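Local coordinates for Non-structural protein 3 (Porcine deltacoronavirus, PDB 6LN0) that is a multidomain viral protein that probably cleaves the viral polyprotein with its papain-like protease domain and carries a macro domain of the ADP-ribose-binding family, at residues D163-D175 against T181-L194. Residues are numbered along the deposited sequence; the frame is centred on the assembly and turned at random.
Sequences DALNRTIVRTTTD and TKALTPQGVLEANL
Thr-181 sits across from Arg-171 in a non-hydrogen-bonded pair of an antiparallel hairpin and puts both its branches to use. With chi1 at -57°, Thr-181 OG1 stands beside the backbone N and CG2 is anti to that N. Thr-181 CG2 packs on Ile-169 CG2 at 3.5 Å. Thr-181 OG1 takes the NE-H of Arg-171, with NE and OG1 3.1 Å apart and OG1 tilted from the guanidinium plane. Val-170 is on the other face of the hairpin. Its backbone pairs with Lys-182 through two bonds, Val-170 N to Lys-182 O at 2.6 Å and Lys-182 N to Val-170 O at 2.7 Å. Val-170 CG1 meets Leu-194 CD1 tip to tip at 3.5 Å. The side chains of Val-170 and Leu-184 cross at about a right angle, CG2 against CD1. Pro-204 also touches this valine. Strands 168-173 and 180-184 are followed by helix 186-192, and strand 209-212 lies beside 168-173, parallel to it. This order is consistent with the beta-grasp, ubiquitin-like domain that precedes the papain-like protease in coronaviruses. The helix packs on the Val-170 face, where Val-189 CG2 approaches Thr-168 OG1. Arg-167 lies where the hairpin joins the end of helix 158-165. Arg-167 NE donates to Ala-183 O at 3.1 Å, from above the carbonyl plane. Arg-167 NH1 forms a salt bridge with Asp-163 OD1 at 3.0 Å. Both oxygens lie near the guanidinium plane, which helps fix its rotation. Thr-185 CG2 sits over one face of the group, 3.7 Å from Arg-167 CZ. The OG1 of the same threonine turns to the helix as its N-cap and accepts from Gly-188 N.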
loop_
_atom_site.group_PDB
_atom_site.type_symbol
_atom_site.label_atom_id
_atom_site.label_comp_id
_atom_site.label_asym_id
_atom_site.label_seq_id
_atom_site.Cartn_x
_atom_site.Cartn_y
_atom_site.Cartn_z
ATOM N N ASP A 163 12.618 -9.521 -18.553
ATOM C CA ASP A 163 11.950 -9.553 -17.258
ATOM C C ASP A 163 11.950 -8.181 -16.581
ATOM O O ASP A 163 10.951 -7.783 -15.972
ATOM C CB ASP A 163 12.623 -10.596 -16.371
ATOM C CG ASP A 163 11.744 -11.037 -15.229
ATOM O OD1 ASP A 163 10.553 -10.652 -15.212
ATOM O OD2 ASP A 163 12.244 -11.768 -14.344
ATOM N N ALA A 164 13.056 -7.434 -16.689
ATOM C CA ALA A 164 13.122 -6.109 -16.076
ATOM C C ALA A 164 12.150 -5.138 -16.736
ATOM O O ALA A 164 11.442 -4.394 -16.046
ATOM C CB ALA A 164 14.550 -5.568 -16.154
ATOM N N LEU A 165 12.094 -5.141 -18.068
ATOM C CA LEU A 165 11.233 -4.226 -18.807
ATOM C C LEU A 165 9.752 -4.441 -18.524
ATOM O O LEU A 165 8.947 -3.561 -18.847
ATOM C CB LEU A 165 11.501 -4.363 -20.305
ATOM C CG LEU A 165 12.634 -3.479 -20.818
ATOM C CD1 LEU A 165 13.058 -3.917 -22.211
ATOM C CD2 LEU A 165 12.209 -2.026 -20.818
ATOM N N ASN A 166 9.369 -5.575 -17.941
ATOM C CA ASN A 166 7.984 -5.833 -17.564
ATOM C C ASN A 166 7.793 -5.827 -16.051
ATOM O O ASN A 166 6.845 -6.434 -15.540
ATOM C CB ASN A 166 7.514 -7.154 -18.170
ATOM C CG ASN A 166 7.860 -7.256 -19.644
ATOM O OD1 ASN A 166 8.622 -8.130 -20.058
ATOM N ND2 ASN A 166 7.331 -6.327 -20.440
ATOM N N ARG A 167 8.679 -5.148 -15.330
ATOM C CA ARG A 167 8.560 -4.994 -13.896
ATOM C C ARG A 167 8.744 -3.532 -13.532
ATOM O O ARG A 167 9.514 -2.807 -14.173
ATOM C CB ARG A 167 9.574 -5.871 -13.170
ATOM C CG ARG A 167 9.277 -7.349 -13.351
ATOM C CD ARG A 167 10.397 -8.208 -12.829
ATOM N NE ARG A 167 10.030 -8.795 -11.548
ATOM C CZ ARG A 167 9.933 -10.101 -11.322
ATOM N NH1 ARG A 167 10.185 -10.973 -12.299
ATOM N NH2 ARG A 167 9.585 -10.536 -10.117
ATOM N N THR A 168 8.004 -3.104 -12.518
ATOM C CA THR A 168 8.054 -1.741 -12.014
ATOM C C THR A 168 8.668 -1.749 -10.617
ATOM O O THR A 168 8.400 -2.647 -9.809
ATOM C CB THR A 168 6.653 -1.111 -12.000
ATOM O OG1 THR A 168 5.688 -2.082 -11.575
ATOM C CG2 THR A 168 6.264 -0.626 -13.402
ATOM N N ILE A 169 9.509 -0.762 -10.353
ATOM C CA ILE A 169 10.263 -0.682 -9.106
ATOM C C ILE A 169 9.412 -0.003 -8.034
ATOM O O ILE A 169 8.965 1.133 -8.209
ATOM C CB ILE A 169 11.580 0.067 -9.334
ATOM C CG1 ILE A 169 12.261 -0.503 -10.582
ATOM C CG2 ILE A 169 12.484 -0.073 -8.136
ATOM C CD1 ILE A 169 12.713 -1.933 -10.398
ATOM N N VAL A 170 9.186 -0.696 -6.921
ATOM C CA VAL A 170 8.260 -0.261 -5.884
ATOM C C VAL A 170 8.969 -0.260 -4.536
ATOM O O VAL A 170 9.621 -1.247 -4.176
ATOM C CB VAL A 170 7.022 -1.170 -5.816
ATOM C CG1 VAL A 170 6.039 -0.632 -4.762
ATOM C CG2 VAL A 170 6.378 -1.293 -7.180
ATOM N N ARG A 171 8.826 0.832 -3.783
ATOM C CA ARG A 171 9.326 0.917 -2.413
ATOM C C ARG A 171 8.182 0.617 -1.461
ATOM O O ARG A 171 7.124 1.248 -1.544
ATOM C CB ARG A 171 9.913 2.296 -2.118
ATOM C CG ARG A 171 10.884 2.773 -3.194
ATOM C CD ARG A 171 11.915 3.719 -2.637
ATOM N NE ARG A 171 12.838 3.046 -1.721
ATOM C CZ ARG A 171 13.687 3.673 -0.900
ATOM N NH1 ARG A 171 13.733 5.002 -0.863
ATOM N NH2 ARG A 171 14.488 2.964 -0.104
ATOM N N THR A 172 8.397 -0.344 -0.563
ATOM C CA THR A 172 7.352 -0.869 0.298
ATOM C C THR A 172 7.887 -1.043 1.709
ATOM O O THR A 172 9.098 -1.165 1.922
ATOM C CB THR A 172 6.826 -2.238 -0.170
ATOM O OG1 THR A 172 7.709 -3.268 0.296
ATOM C CG2 THR A 172 6.726 -2.308 -1.661
ATOM N N THR A 173 6.954 -1.111 2.667
ATOM C CA THR A 173 7.312 -1.349 4.055
ATOM C C THR A 173 6.144 -2.046 4.742
ATOM O O THR A 173 4.989 -1.914 4.323
ATOM C CB THR A 173 7.681 -0.013 4.769
ATOM O OG1 THR A 173 8.056 -0.253 6.137
ATOM C CG2 THR A 173 6.499 0.984 4.754
ATOM N N THR A 174 6.444 -2.801 5.793
ATOM C CA THR A 174 5.400 -3.263 6.704
ATOM C C THR A 174 5.415 -2.483 8.018
ATOM O O THR A 174 4.570 -2.718 8.888
ATOM C CB THR A 174 5.547 -4.774 6.960
ATOM O OG1 THR A 174 6.701 -5.019 7.764
ATOM C CG2 THR A 174 5.710 -5.538 5.643
ATOM N N ASP A 175 6.260 -1.459 8.090
ATOM C CA ASP A 175 7.031 -1.081 9.264
ATOM C C ASP A 175 7.072 0.426 9.509
ATOM O O ASP A 175 7.039 0.897 10.650
ATOM C CB ASP A 175 8.475 -1.560 9.042
ATOM C CG ASP A 175 8.992 -2.344 10.188
ATOM O OD1 ASP A 175 8.228 -2.465 11.154
ATOM O OD2 ASP A 175 10.150 -2.826 10.134
ATOM N N THR A 181 12.839 -2.149 -1.481
ATOM C CA THR A 181 12.618 -1.796 -2.874
ATOM C C THR A 181 12.495 -3.073 -3.698
ATOM O O THR A 181 13.427 -3.878 -3.731
ATOM C CB THR A 181 13.775 -0.943 -3.397
ATOM O OG1 THR A 181 13.927 0.225 -2.571
ATOM C CG2 THR A 181 13.533 -0.547 -4.848
ATOM N N LYS A 182 11.358 -3.246 -4.362
ATOM C CA LYS A 182 11.058 -4.452 -5.124
ATOM C C LYS A 182 10.834 -4.121 -6.596
ATOM O O LYS A 182 10.413 -3.013 -6.945
ATOM C CB LYS A 182 9.818 -5.152 -4.577
ATOM C CG LYS A 182 9.599 -4.946 -3.083
ATOM C CD LYS A 182 8.572 -5.918 -2.526
ATOM C CE LYS A 182 8.813 -6.207 -1.052
ATOM N NZ LYS A 182 8.250 -7.525 -0.596
ATOM N N ALA A 183 11.126 -5.097 -7.456
ATOM C CA ALA A 183 10.728 -5.070 -8.861
ATOM C C ALA A 183 9.535 -6.002 -9.002
ATOM O O ALA A 183 9.676 -7.216 -8.848
ATOM C CB ALA A 183 11.871 -5.522 -9.765
ATOM N N LEU A 184 8.359 -5.453 -9.268
ATOM C CA LEU A 184 7.146 -6.258 -9.245
ATOM C C LEU A 184 6.543 -6.352 -10.636
ATOM O O LEU A 184 6.609 -5.395 -11.416
ATOM C CB LEU A 184 6.111 -5.677 -8.278
ATOM C CG LEU A 184 6.458 -5.621 -6.788
ATOM C CD1 LEU A 184 5.333 -4.936 -6.029
ATOM C CD2 LEU A 184 6.715 -7.000 -6.218
ATOM N N THR A 185 5.966 -7.518 -10.948
ATOM C CA THR A 185 5.170 -7.655 -12.157
ATOM C C THR A 185 3.784 -7.078 -11.901
ATOM O O THR A 185 3.339 -7.004 -10.754
ATOM C CB THR A 185 5.061 -9.123 -12.586
ATOM O OG1 THR A 185 3.930 -9.739 -11.955
ATOM C CG2 THR A 185 6.308 -9.899 -12.216
ATOM N N PRO A 186 3.073 -6.655 -12.956
ATOM C CA PRO A 186 1.715 -6.129 -12.746
ATOM C C PRO A 186 0.858 -7.096 -11.942
ATOM O O PRO A 186 -0.106 -6.682 -11.289
ATOM C CB PRO A 186 1.192 -5.933 -14.173
ATOM C CG PRO A 186 2.441 -5.687 -14.994
ATOM C CD PRO A 186 3.503 -6.555 -14.366
ATOM N N GLN A 187 1.218 -8.384 -11.945
ATOM C CA GLN A 187 0.553 -9.329 -11.055
ATOM C C GLN A 187 1.052 -9.184 -9.623
ATOM O O GLN A 187 0.252 -9.132 -8.682
ATOM C CB GLN A 187 0.757 -10.764 -11.532
ATOM C CG GLN A 187 0.116 -11.807 -10.607
ATOM C CD GLN A 187 -1.402 -11.662 -10.515
ATOM O OE1 GLN A 187 -2.029 -10.996 -11.346
ATOM N NE2 GLN A 187 -1.998 -12.288 -9.499
ATOM N N GLY A 188 2.376 -9.137 -9.435
ATOM C CA GLY A 188 2.925 -8.983 -8.099
ATOM C C GLY A 188 2.448 -7.722 -7.403
ATOM O O GLY A 188 2.280 -7.712 -6.178
ATOM N N VAL A 189 2.205 -6.655 -8.175
ATOM C CA VAL A 189 1.742 -5.392 -7.606
ATOM C C VAL A 189 0.423 -5.590 -6.869
ATOM O O VAL A 189 0.246 -5.109 -5.741
ATOM C CB VAL A 189 1.625 -4.320 -8.706
ATOM C CG1 VAL A 189 0.791 -3.149 -8.222
ATOM C CG2 VAL A 189 3.008 -3.854 -9.138
ATOM N N LEU A 190 -0.514 -6.321 -7.477
ATOM C CA LEU A 190 -1.782 -6.571 -6.806
ATOM C C LEU A 190 -1.636 -7.599 -5.693
ATOM O O LEU A 190 -2.354 -7.537 -4.687
ATOM C CB LEU A 190 -2.837 -7.013 -7.820
ATOM C CG LEU A 190 -4.190 -7.356 -7.193
ATOM C CD1 LEU A 190 -5.188 -6.211 -7.374
ATOM C CD2 LEU A 190 -4.728 -8.662 -7.765
ATOM N N GLU A 191 -0.723 -8.551 -5.843
ATOM C CA GLU A 191 -0.432 -9.445 -4.727
ATOM C C GLU A 191 0.207 -8.709 -3.556
ATOM O O GLU A 191 0.151 -9.191 -2.418
ATOM C CB GLU A 191 0.507 -10.560 -5.173
ATOM C CG GLU A 191 0.127 -11.227 -6.504
ATOM C CD GLU A 191 0.559 -12.683 -6.582
ATOM O OE1 GLU A 191 -0.223 -13.560 -6.155
ATOM O OE2 GLU A 191 1.682 -12.940 -7.079
ATOM N N ALA A 192 0.808 -7.549 -3.813
ATOM C CA ALA A 192 1.530 -6.832 -2.776
ATOM C C ALA A 192 0.595 -6.112 -1.819
ATOM O O ALA A 192 0.987 -5.853 -0.683
ATOM C CB ALA A 192 2.494 -5.840 -3.415
ATOM N N ASN A 193 -0.630 -5.804 -2.249
ATOM C CA ASN A 193 -1.583 -5.050 -1.452
ATOM C C ASN A 193 -1.012 -3.682 -1.094
ATOM O O ASN A 193 -1.000 -3.273 0.063
ATOM C CB ASN A 193 -1.975 -5.820 -0.194
ATOM C CG ASN A 193 -3.037 -6.830 -0.450
ATOM O OD1 ASN A 193 -4.038 -6.531 -1.094
ATOM N ND2 ASN A 193 -2.834 -8.045 0.047
ATOM N N LEU A 194 -0.509 -2.979 -2.097
ATOM C CA LEU A 194 0.083 -1.678 -1.837
ATOM C C LEU A 194 -0.976 -0.728 -1.318
ATOM O O LEU A 194 -2.049 -0.600 -1.914
ATOM C CB LEU A 194 0.738 -1.124 -3.099
ATOM C CG LEU A 194 1.806 -2.109 -3.552
ATOM C CD1 LEU A 194 2.644 -1.521 -4.656
ATOM C CD2 LEU A 194 2.650 -2.507 -2.343
#